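Local coordinates for AA10A (Thermobifida fusca, PDB 5UIZ), which is a copper-dependent lytic polysaccharide monooxygenase of family AA10 that probably cleaves cellulose oxidatively, at residues G157-P160 with T161-P164. Residues are numbered along the deposited sequence; the frame is centred on the assembly and turned at random.
Sequences GFDP and TTQP
Asp159 to Thr162 form a type I beta turn: Pro160 and Thr161 at its centre both have right-handed helical backbone angles, and Thr162 N donates to Asp159 O at 3.0 Å. The Asp159 side chain folds back over this turn, its CG anti to the backbone N (chi1 177°), which brings the carboxylate round to the two threonines. OD1 of Asp159 accepts twice from one face of the carboxylate: Thr161 OG1 meets it on the syn side at 2.7 Å, slightly out of plane, while Thr161 N comes from well above the plane at 3.1 Å. The bond from Thr161 N to a side-chain oxygen two residues back makes an Asx turn, superposed on the beta turn. The other oxygen, OD2 of Asp159, has Thr162 OG1 at 3.0 Å, a weak bond, not settled, since the same proton could go to Asp159 O. With an alanine in place of Asp159, Thr161 N and OG1 would probably lose their shared acceptor, and the Thr161 hydroxyl would be freer to turn. The turn lies in the surface loop joining antiparallel strands 146-154 and 170-175 of the LPMO beta-sandwich, away from the copper site; Arg197 touches Pro160 and Thr161 from another loop. The Gln163 side chain, extended beyond CG, reaches back, and its OE1 takes the proton of Asp159 N at 2.7 Å in a fairly straight bond (159° at the hydrogen). That chain runs antiparallel to Phe158, amide and ring planes 41° apart, with Gln163 CB 3.7 Å from Phe158 CE1. Pro164 O approaches the ring edge near its plane, 3.5 Å from Phe158 CE1. A water donates to Pro160 O and, at 2.7 Å, to Gln163 O, bridging a carbonyl of the turn itself to one just after it.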
# COMPACT_ATOMS: atom_id res chain seq x y z
N GLY A 157 -7.00 -10.43 14.76
CA GLY A 157 -5.90 -10.97 15.55
C GLY A 157 -4.55 -10.41 15.10
O GLY A 157 -3.62 -10.35 15.87
N PHE A 158 -4.41 -10.04 13.83
CA PHE A 158 -3.17 -9.47 13.37
C PHE A 158 -2.91 -8.11 13.99
O PHE A 158 -3.81 -7.27 14.06
CB PHE A 158 -3.19 -9.34 11.84
CG PHE A 158 -1.89 -8.84 11.27
CD1 PHE A 158 -0.80 -9.68 11.18
CD2 PHE A 158 -1.73 -7.53 10.90
CE1 PHE A 158 0.41 -9.25 10.64
CE2 PHE A 158 -0.50 -7.09 10.39
CZ PHE A 158 0.56 -7.97 10.28
N ASP A 159 -1.67 -7.88 14.45
CA ASP A 159 -1.31 -6.60 15.05
C ASP A 159 -0.16 -5.91 14.29
O ASP A 159 1.02 -6.23 14.51
CB ASP A 159 -0.98 -6.80 16.54
CG ASP A 159 -0.50 -5.52 17.24
OD1 ASP A 159 -0.56 -4.39 16.70
OD2 ASP A 159 -0.00 -5.66 18.34
N PRO A 160 -0.50 -4.95 13.41
CA PRO A 160 0.50 -4.27 12.59
C PRO A 160 1.54 -3.44 13.34
O PRO A 160 2.58 -3.17 12.76
CB PRO A 160 -0.33 -3.37 11.68
CG PRO A 160 -1.72 -3.92 11.74
CD PRO A 160 -1.85 -4.42 13.12
N THR A 161 1.29 -3.13 14.61
CA THR A 161 2.24 -2.41 15.41
C THR A 161 3.33 -3.30 15.90
O THR A 161 4.34 -2.76 16.29
CB THR A 161 1.63 -1.63 16.61
OG1 THR A 161 1.20 -2.56 17.60
CG2 THR A 161 0.47 -0.79 16.19
N THR A 162 3.16 -4.62 15.89
CA THR A 162 4.17 -5.56 16.40
C THR A 162 4.58 -6.67 15.45
O THR A 162 5.53 -7.40 15.76
CB THR A 162 3.74 -6.29 17.70
OG1 THR A 162 2.55 -7.06 17.45
CG2 THR A 162 3.41 -5.35 18.74
N GLN A 163 3.93 -6.78 14.31
CA GLN A 163 4.09 -7.98 13.47
C GLN A 163 4.27 -7.53 12.06
O GLN A 163 3.53 -6.68 11.59
CB GLN A 163 2.83 -8.86 13.44
CG GLN A 163 2.41 -9.52 14.74
CD GLN A 163 1.17 -10.38 14.50
OE1 GLN A 163 0.01 -9.99 14.81
NE2 GLN A 163 1.41 -11.56 13.89
N PRO A 164 5.23 -8.12 11.39
CA PRO A 164 5.39 -7.85 9.97
C PRO A 164 4.26 -8.43 9.13
O PRO A 164 3.66 -9.43 9.48
CB PRO A 164 6.72 -8.54 9.63
CG PRO A 164 6.91 -9.59 10.65
CD PRO A 164 6.19 -9.13 11.88
O HOH W 1 -1.28 -11.22 16.64
O HOH W 2 3.11 -4.40 10.29